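Local coordinates for PmbA-related protein (Thermotoga maritima, PDB 1VL4) that is probably a metallopeptidase of the U62 family, related to the PmbA and TldD proteins, at residues N192-S197 with I225-I230; I252-A257 with L264-G269; G233-L238 with G391-N396. All coordinates share one frame; numbering follows the deposited sequence.

Contact 1: N192-S197 with I225-I230; sequences NPRSGS and IGSKTI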
loop_
_atom_site.group_PDB
_atom_site.type_symbol
_atom_site.label_atom_id
_atom_site.label_comp_id
_atom_site.label_asym_id
_atom_site.label_seq_id
_atom_site.Cartn_x
_atom_site.Cartn_y
_atom_site.Cartn_z
ATOM N N ASN A 192 14.923 -0.669 -27.997
ATOM C CA ASN A 192 14.233 -0.367 -26.749
ATOM C C ASN A 192 14.875 -1.289 -25.727
ATOM O O ASN A 192 14.974 -2.488 -25.965
ATOM C CB ASN A 192 12.743 -0.719 -26.834
ATOM C CG ASN A 192 12.025 0.008 -27.968
ATOM O OD1 ASN A 192 12.029 1.226 -28.029
ATOM N ND2 ASN A 192 11.388 -0.754 -28.865
ATOM N N PRO A 193 15.319 -0.760 -24.587
ATOM C CA PRO A 193 15.934 -1.657 -23.605
ATOM C C PRO A 193 15.008 -2.786 -23.125
ATOM O O PRO A 193 13.810 -2.568 -22.943
ATOM C CB PRO A 193 16.290 -0.717 -22.451
ATOM C CG PRO A 193 16.379 0.636 -23.080
ATOM C CD PRO A 193 15.332 0.645 -24.146
ATOM N N ARG A 194 15.573 -3.973 -22.917
ATOM C CA ARG A 194 14.798 -5.168 -22.613
ATOM C C ARG A 194 14.999 -5.560 -21.164
ATOM O O ARG A 194 16.100 -5.771 -20.738
ATOM C CB ARG A 194 15.256 -6.347 -23.487
ATOM C CG ARG A 194 15.339 -6.037 -24.971
ATOM C CD ARG A 194 13.982 -5.627 -25.461
ATOM N NE ARG A 194 13.991 -5.275 -26.856
ATOM C CZ ARG A 194 12.993 -4.647 -27.457
ATOM N NH1 ARG A 194 11.874 -4.354 -26.793
ATOM N NH2 ARG A 194 13.107 -4.328 -28.735
ATOM N N SER A 195 13.933 -5.734 -20.413
ATOM C CA SER A 195 14.114 -6.184 -19.046
ATOM C C SER A 195 13.812 -7.664 -18.840
ATOM O O SER A 195 13.014 -8.281 -19.544
ATOM C CB SER A 195 13.316 -5.295 -18.070
ATOM O OG SER A 195 11.948 -5.223 -18.403
ATOM N N GLY A 196 14.493 -8.226 -17.847
ATOM C CA GLY A 196 14.352 -9.611 -17.461
ATOM C C GLY A 196 14.461 -9.646 -15.941
ATOM O O GLY A 196 15.072 -8.756 -15.333
ATOM N N SER A 197 13.821 -10.631 -15.330
ATOM C CA SER A 197 13.987 -10.857 -13.896
ATOM C C SER A 197 13.800 -12.316 -13.539
ATOM O O SER A 197 13.292 -13.135 -14.348
ATOM C CB SER A 197 13.050 -9.963 -13.092
ATOM O OG SER A 197 11.684 -10.323 -13.186
ATOM N N ILE A 225 16.223 -9.437 -26.878
ATOM C CA ILE A 225 16.911 -8.570 -27.830
ATOM C C ILE A 225 16.475 -8.984 -29.216
ATOM O O ILE A 225 16.473 -10.180 -29.518
ATOM C CB ILE A 225 18.427 -8.684 -27.710
ATOM C CG1 ILE A 225 18.885 -8.181 -26.322
ATOM C CG2 ILE A 225 19.117 -7.941 -28.876
ATOM C CD1 ILE A 225 20.355 -8.454 -26.088
ATOM N N GLY A 226 16.131 -7.989 -30.046
ATOM C CA GLY A 226 15.589 -8.205 -31.382
ATOM C C GLY A 226 14.093 -8.499 -31.396
ATOM O O GLY A 226 13.569 -9.035 -32.373
ATOM N N SER A 227 13.401 -8.178 -30.314
ATOM C CA SER A 227 11.962 -8.295 -30.290
ATOM C C SER A 227 11.342 -7.508 -31.439
ATOM O O SER A 227 11.924 -6.550 -31.940
ATOM C CB SER A 227 11.387 -7.848 -28.955
ATOM O OG SER A 227 11.625 -8.832 -27.961
ATOM N N LYS A 228 10.184 -7.984 -31.878
ATOM C CA LYS A 228 9.400 -7.369 -32.938
ATOM C C LYS A 228 7.983 -7.438 -32.426
ATOM O O LYS A 228 7.657 -8.306 -31.624
ATOM C CB LYS A 228 9.529 -8.166 -34.231
ATOM C CG LYS A 228 10.972 -8.383 -34.687
ATOM C CD LYS A 228 11.075 -9.213 -35.960
ATOM C CE LYS A 228 10.725 -8.417 -37.209
ATOM N NZ LYS A 228 11.617 -7.235 -37.444
ATOM N N THR A 229 7.111 -6.548 -32.870
ATOM C CA THR A 229 5.717 -6.671 -32.433
ATOM C C THR A 229 5.046 -7.596 -33.452
ATOM O O THR A 229 5.680 -8.022 -34.412
ATOM C CB THR A 229 4.995 -5.291 -32.244
ATOM O OG1 THR A 229 3.987 -5.409 -31.220
ATOM C CG2 THR A 229 4.399 -4.772 -33.568
ATOM N N ILE A 230 3.802 -7.976 -33.189
ATOM C CA ILE A 230 3.076 -8.838 -34.102
ATOM C C ILE A 230 1.708 -8.234 -34.357
ATOM O O ILE A 230 1.285 -7.336 -33.612
ATOM C CB ILE A 230 2.924 -10.290 -33.541
ATOM C CG1 ILE A 230 2.010 -10.308 -32.321
ATOM C CG2 ILE A 230 4.290 -10.907 -33.248
ATOM C CD1 ILE A 230 1.708 -11.722 -31.828
#
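R194 meets I225 and S227 in a small, partly buried contact between the start of strand 194-202, outermost within this chain of the six-stranded antiparallel sheet, and the linker from helix 210-223 to strand 233-239. The strand starts in the region assigned to the PmbA/TldA central domain, and the linker leads to a strand of the C-terminal one. The arginine does nearly all the work from its side. Its CG lies opposite the carbonyl carbon, close to the backbone N (chi1 -50°), and the chain bends at chi2, which brings the guanidinium to the linker. At the near end, R194 CG packs 4.0 Å from I225 N, with I225 CG1 a looser neighbour. Farther out, the guanidinium lays one face on S227: the CB of that serine stands over its centre, 3.9 Å from R194 CZ. The carbonyl oxygen of N192 lies above the opposite face, off toward the rim. The polar rim is engaged by acids: D190 forms a salt bridge with NE and also accepts from G226 N, while E404 of strand 398-404 pairs with NH1. S227 turns its OG back to L224 O, leaving its methylene for the arginine. The chemistry therefore divides by direction: the serine methylene packs on one face of the guanidinium, and ionic pairs probably fix its rotation from the rim, which ties the outer strand to the linker through a shared carboxylate, D190.

Contact 2: I252-A257 with L264-G269; sequences IPMISA and LSPLKG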
loop_
_atom_site.group_PDB
_atom_site.type_symbol
_atom_site.label_atom_id
_atom_site.label_comp_id
_atom_site.label_asym_id
_atom_site.label_seq_id
_atom_site.Cartn_x
_atom_site.Cartn_y
_atom_site.Cartn_z
ATOM N N ILE A 252 -8.447 -15.850 -6.937
ATOM C CA ILE A 252 -8.568 -15.986 -5.479
ATOM C C ILE A 252 -9.855 -15.311 -4.918
ATOM O O ILE A 252 -10.631 -15.977 -4.227
ATOM C CB ILE A 252 -7.271 -15.546 -4.782
ATOM C CG1 ILE A 252 -6.180 -16.613 -4.984
ATOM C CG2 ILE A 252 -7.536 -15.250 -3.289
ATOM C CD1 ILE A 252 -4.755 -16.198 -4.464
ATOM N N PRO A 253 -10.124 -14.035 -5.275
ATOM C CA PRO A 253 -11.420 -13.459 -4.857
ATOM C C PRO A 253 -12.667 -14.214 -5.360
ATOM O O PRO A 253 -13.690 -14.259 -4.667
ATOM C CB PRO A 253 -11.371 -12.026 -5.411
ATOM C CG PRO A 253 -9.926 -11.732 -5.720
ATOM C CD PRO A 253 -9.291 -13.063 -6.014
ATOM N N MET A 254 -12.582 -14.849 -6.536
ATOM C CA MET A 254 -13.720 -15.597 -7.117
ATOM C C MET A 254 -14.163 -16.789 -6.291
ATOM O O MET A 254 -15.345 -17.156 -6.274
ATOM C CB MET A 254 -13.372 -16.125 -8.520
ATOM C CG MET A 254 -12.766 -15.078 -9.411
ATOM S SD MET A 254 -12.573 -15.693 -11.075
ATOM C CE MET A 254 -12.063 -14.175 -11.871
ATOM N N ILE A 255 -13.199 -17.411 -5.623
ATOM C CA ILE A 255 -13.477 -18.630 -4.880
ATOM C C ILE A 255 -13.769 -18.370 -3.395
ATOM O O ILE A 255 -14.149 -19.290 -2.692
ATOM C CB ILE A 255 -12.384 -19.719 -5.085
ATOM C CG1 ILE A 255 -11.016 -19.275 -4.609
ATOM C CG2 ILE A 255 -12.459 -20.234 -6.514
ATOM C CD1 ILE A 255 -9.934 -20.386 -4.706
ATOM N N SER A 256 -13.662 -17.118 -2.940
ATOM C CA SER A 256 -14.247 -16.743 -1.615
ATOM C C SER A 256 -15.777 -16.904 -1.499
ATOM O O SER A 256 -16.565 -16.237 -2.215
ATOM C CB SER A 256 -13.845 -15.324 -1.251
ATOM O OG SER A 256 -14.568 -14.892 -0.135
ATOM N N ALA A 257 -16.232 -17.771 -0.585
ATOM C CA ALA A 257 -17.688 -17.894 -0.330
ATOM C C ALA A 257 -18.354 -16.580 0.051
ATOM O O ALA A 257 -19.568 -16.391 -0.167
ATOM C CB ALA A 257 -17.982 -18.924 0.750
ATOM N N LEU A 264 -20.285 -10.756 -5.736
ATOM C CA LEU A 264 -19.012 -10.204 -6.222
ATOM C C LEU A 264 -18.084 -11.274 -6.839
ATOM O O LEU A 264 -16.872 -11.103 -6.870
ATOM C CB LEU A 264 -18.280 -9.542 -5.065
ATOM C CG LEU A 264 -18.965 -8.356 -4.423
ATOM C CD1 LEU A 264 -18.198 -8.000 -3.138
ATOM C CD2 LEU A 264 -19.009 -7.197 -5.380
ATOM N N SER A 265 -18.662 -12.385 -7.304
ATOM C CA SER A 265 -17.899 -13.451 -7.954
ATOM C C SER A 265 -18.606 -13.988 -9.210
ATOM O O SER A 265 -19.778 -14.344 -9.168
ATOM C CB SER A 265 -17.665 -14.627 -6.988
ATOM O OG SER A 265 -17.184 -15.759 -7.688
ATOM N N PRO A 266 -17.858 -14.146 -10.310
ATOM C CA PRO A 266 -18.489 -14.703 -11.504
ATOM C C PRO A 266 -18.742 -16.235 -11.406
ATOM O O PRO A 266 -19.256 -16.816 -12.346
ATOM C CB PRO A 266 -17.474 -14.359 -12.599
ATOM C CG PRO A 266 -16.158 -14.460 -11.907
ATOM C CD PRO A 266 -16.418 -13.895 -10.521
ATOM N N LEU A 267 -18.393 -16.868 -10.279
ATOM C CA LEU A 267 -18.651 -18.283 -10.026
ATOM C C LEU A 267 -19.943 -18.601 -9.251
ATOM O O LEU A 267 -20.255 -19.770 -9.001
ATOM C CB LEU A 267 -17.450 -18.907 -9.262
ATOM C CG LEU A 267 -16.115 -18.913 -10.007
ATOM C CD1 LEU A 267 -15.004 -19.452 -9.109
ATOM C CD2 LEU A 267 -16.180 -19.748 -11.249
ATOM N N LYS A 268 -20.712 -17.593 -8.872
ATOM C CA LYS A 268 -21.976 -17.867 -8.175
ATOM C C LYS A 268 -22.847 -18.796 -9.016
ATOM O O LYS A 268 -22.995 -18.593 -10.227
ATOM C CB LYS A 268 -22.725 -16.577 -7.872
ATOM C CG LYS A 268 -23.865 -16.757 -6.878
ATOM C CD LYS A 268 -24.768 -15.519 -6.774
ATOM C CE LYS A 268 -25.145 -15.228 -5.312
ATOM N NZ LYS A 268 -25.541 -16.461 -4.557
ATOM N N GLY A 269 -23.399 -19.829 -8.376
ATOM C CA GLY A 269 -24.263 -20.800 -9.061
ATOM C C GLY A 269 -23.579 -21.879 -9.909
ATOM O O GLY A 269 -24.262 -22.711 -10.554
#
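S265 grips the short, weakly bonded helix at 252-255 by donating from OG to the carbonyl oxygen of M254, 2.7 Å away. The hydroxyl approaches in the carbonyl plane on a lone pair, with a C=O...O angle of 119°. The same OG, opposite its backbone N and beside the carbonyl carbon (chi1 168°), accepts from L267 N at 3.1 Å and 161°, an ST turn built into the type I beta turn S265-K268. Apolar contacts flank these bonds. The CB of M254 packs 3.8 Å from L267 CD1, and the same methyl rests 3.7 Å from I255 CG2; the side chains of I255 and L267 lie side by side, pointing the same way. At the far end of M254, the extended thioether crosses P266 at about a right angle, bringing SD to 3.9 Å from the proline CG.

The beta turn brings P266 and L267 round to M254. In the second shell, L413 of helix 412-417 touches M254, P266 and L267, while S256 caps the start of helix 257-261, the helix that separates the two segments. Both segments lie within the family's C-terminal region. Without the hydroxyl, as with an alanine here, the M254 carbonyl and the L267 amide would probably both lose this partner, and the turn would be less firmly held to the helix. One buried hydroxyl thus acts as donor and acceptor at once, serving two backbone groups inside an otherwise apolar interface.

Contact 3: G233-L238 with G391-N396; sequences GKYPVL and GYWVEN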
loop_
_atom_site.group_PDB
_atom_site.type_symbol
_atom_site.label_atom_id
_atom_site.label_comp_id
_atom_site.label_asym_id
_atom_site.label_seq_id
_atom_site.Cartn_x
_atom_site.Cartn_y
_atom_site.Cartn_z
ATOM N N GLY A 233 -4.335 -10.097 -33.078
ATOM C CA GLY A 233 -5.130 -11.203 -33.548
ATOM C C GLY A 233 -5.321 -12.195 -32.426
ATOM O O GLY A 233 -4.928 -11.954 -31.301
ATOM N N LYS A 234 -5.941 -13.310 -32.763
ATOM C CA LYS A 234 -6.138 -14.401 -31.831
ATOM C C LYS A 234 -5.015 -15.429 -32.077
ATOM O O LYS A 234 -4.810 -15.845 -33.201
ATOM C CB LYS A 234 -7.536 -14.969 -32.047
ATOM C CG LYS A 234 -8.633 -14.067 -31.479
ATOM C CD LYS A 234 -9.964 -14.202 -32.229
ATOM N N TYR A 235 -4.232 -15.759 -31.057
ATOM C CA TYR A 235 -3.204 -16.790 -31.201
ATOM C C TYR A 235 -3.270 -17.828 -30.100
ATOM O O TYR A 235 -3.698 -17.524 -28.994
ATOM C CB TYR A 235 -1.794 -16.217 -31.170
ATOM C CG TYR A 235 -1.489 -15.191 -32.203
ATOM C CD1 TYR A 235 -1.737 -13.861 -31.948
ATOM C CD2 TYR A 235 -0.910 -15.526 -33.406
ATOM C CE1 TYR A 235 -1.463 -12.885 -32.879
ATOM C CE2 TYR A 235 -0.641 -14.536 -34.367
ATOM C CZ TYR A 235 -0.915 -13.216 -34.071
ATOM O OH TYR A 235 -0.633 -12.176 -34.953
ATOM N N PRO A 236 -2.803 -19.061 -30.399
ATOM C CA PRO A 236 -2.550 -20.007 -29.308
ATOM C C PRO A 236 -1.472 -19.385 -28.402
ATOM O O PRO A 236 -0.584 -18.667 -28.906
ATOM C CB PRO A 236 -2.038 -21.277 -30.015
ATOM C CG PRO A 236 -2.185 -21.051 -31.460
ATOM C CD PRO A 236 -2.417 -19.591 -31.711
ATOM N N VAL A 237 -1.599 -19.581 -27.098
ATOM C CA VAL A 237 -0.692 -18.978 -26.133
ATOM C C VAL A 237 -0.123 -20.040 -25.221
ATOM O O VAL A 237 -0.869 -20.744 -24.513
ATOM C CB VAL A 237 -1.382 -17.856 -25.305
ATOM C CG1 VAL A 237 -0.506 -17.447 -24.114
ATOM C CG2 VAL A 237 -1.682 -16.618 -26.179
ATOM N N LEU A 238 1.201 -20.174 -25.240
ATOM C CA LEU A 238 1.872 -20.975 -24.214
ATOM C C LEU A 238 2.227 -20.005 -23.072
ATOM O O LEU A 238 3.139 -19.187 -23.183
ATOM C CB LEU A 238 3.100 -21.660 -24.790
ATOM C CG LEU A 238 4.084 -22.385 -23.873
ATOM C CD1 LEU A 238 3.391 -23.135 -22.797
ATOM C CD2 LEU A 238 4.959 -23.305 -24.777
ATOM N N GLY A 391 6.751 -11.755 -24.138
ATOM C CA GLY A 391 6.800 -13.098 -24.675
ATOM C C GLY A 391 7.581 -13.188 -25.986
ATOM O O GLY A 391 8.403 -12.312 -26.302
ATOM N N TYR A 392 7.286 -14.258 -26.741
ATOM C CA TYR A 392 8.053 -14.683 -27.901
ATOM C C TYR A 392 7.082 -15.187 -28.969
ATOM O O TYR A 392 5.972 -15.613 -28.634
ATOM C CB TYR A 392 8.990 -15.841 -27.487
ATOM C CG TYR A 392 9.953 -15.433 -26.404
ATOM C CD1 TYR A 392 9.540 -15.397 -25.081
ATOM C CD2 TYR A 392 11.252 -14.996 -26.704
ATOM C CE1 TYR A 392 10.390 -14.961 -24.079
ATOM C CE2 TYR A 392 12.132 -14.570 -25.677
ATOM C CZ TYR A 392 11.685 -14.559 -24.374
ATOM O OH TYR A 392 12.493 -14.155 -23.314
ATOM N N TRP A 393 7.536 -15.178 -30.221
ATOM C CA TRP A 393 6.860 -15.816 -31.347
ATOM C C TRP A 393 7.519 -17.193 -31.559
ATOM O O TRP A 393 8.749 -17.323 -31.495
ATOM C CB TRP A 393 6.979 -14.969 -32.624
ATOM C CG TRP A 393 6.299 -15.624 -33.781
ATOM C CD1 TRP A 393 6.890 -16.197 -34.874
ATOM C CD2 TRP A 393 4.887 -15.829 -33.934
ATOM N NE1 TRP A 393 5.928 -16.727 -35.702
ATOM C CE2 TRP A 393 4.695 -16.538 -35.128
ATOM C CE3 TRP A 393 3.773 -15.503 -33.162
ATOM C CZ2 TRP A 393 3.426 -16.888 -35.586
ATOM C CZ3 TRP A 393 2.520 -15.863 -33.619
ATOM C CH2 TRP A 393 2.356 -16.540 -34.804
ATOM N N VAL A 394 6.694 -18.209 -31.790
ATOM C CA VAL A 394 7.157 -19.552 -32.029
ATOM C C VAL A 394 6.717 -19.938 -33.425
ATOM O O VAL A 394 5.583 -19.725 -33.797
ATOM C CB VAL A 394 6.520 -20.523 -31.009
ATOM C CG1 VAL A 394 6.891 -21.981 -31.296
ATOM C CG2 VAL A 394 6.910 -20.130 -29.602
ATOM N N GLU A 395 7.632 -20.463 -34.211
ATOM C CA GLU A 395 7.271 -21.173 -35.443
ATOM C C GLU A 395 8.036 -22.486 -35.521
ATOM O O GLU A 395 9.190 -22.586 -35.111
ATOM C CB GLU A 395 7.468 -20.332 -36.708
ATOM C CG GLU A 395 8.360 -19.137 -36.540
ATOM C CD GLU A 395 8.437 -18.273 -37.794
ATOM O OE1 GLU A 395 7.505 -18.345 -38.639
ATOM O OE2 GLU A 395 9.438 -17.519 -37.922
ATOM N N ASN A 396 7.359 -23.489 -36.044
ATOM C CA ASN A 396 7.879 -24.841 -36.123
ATOM C C ASN A 396 8.380 -25.377 -34.819
ATOM O O ASN A 396 9.370 -26.087 -34.809
ATOM C CB ASN A 396 8.982 -24.911 -37.178
ATOM C CG ASN A 396 8.457 -24.641 -38.542
ATOM O OD1 ASN A 396 7.522 -25.324 -38.999
ATOM N ND2 ASN A 396 8.999 -23.599 -39.201
#
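Y235 and W393 make the whole of this contact, an aromatic one near the surface of the C-terminal domain. The ring of Y235 and the six-membered ring of W393 have centroids 5.3 Å apart and planes at 81°. The CD2-CE2 side of the tyrosine meets the CZ3-CH2 edge of the indole's six-membered ring: Y235 CD2 lies 3.5 Å from W393 CZ3, and Y235 CE2 is 3.6 Å from W393 CH2. Seen from the tryptophan, CD2 arrives at the ring edge, near its plane. The indole gets there because its CG stands opposite the backbone N (chi1 180°), which carries the benzo end across toward the tyrosine.

Apolar packing fills in around the pair. Strands 233-239 and 384-395 are not partners in the mixed sheet; each pairs with 365-372, parallel and antiparallel respectively, and the two rings meet near the start of that intervening strand, Y235 on V366 and W393 on R364. Y235 also rests on V444, while W393 packs on A400 and V403 and meets the ring of H401 at about 25° between planes.

The polar end of Y235 is held by P231 O, to which its OH is hydrogen-bonded. Between the two segments the chemistry is therefore purely van der Waals and aromatic, joining two strands that both pair with 365-372, while the tyrosine hydroxyl ties the ring to the linker before its strand.

Contact 2 is the buried one, contact 1 is partly buried and contact 3 lies at the surface. Contacts 1 and 3 are neighbours, their centres about 15 Å apart: the linker of contact 1 runs straight into strand 233-239, and I230 CD1 packs 3.5 Å from Y235 CE1. Both also involve strand 398-404, through E404 in one and H401 in the other. Contact 2 stands apart, its nearest atoms about 17 Å from contact 3, and joins a short helix to a turn. The chemistry follows place: an arginine packed on the linker, its charge paired to acids alongside; a serine hydroxyl serving two backbone groups amid apolar side chains in the interior; and two aromatic rings near the protein surface.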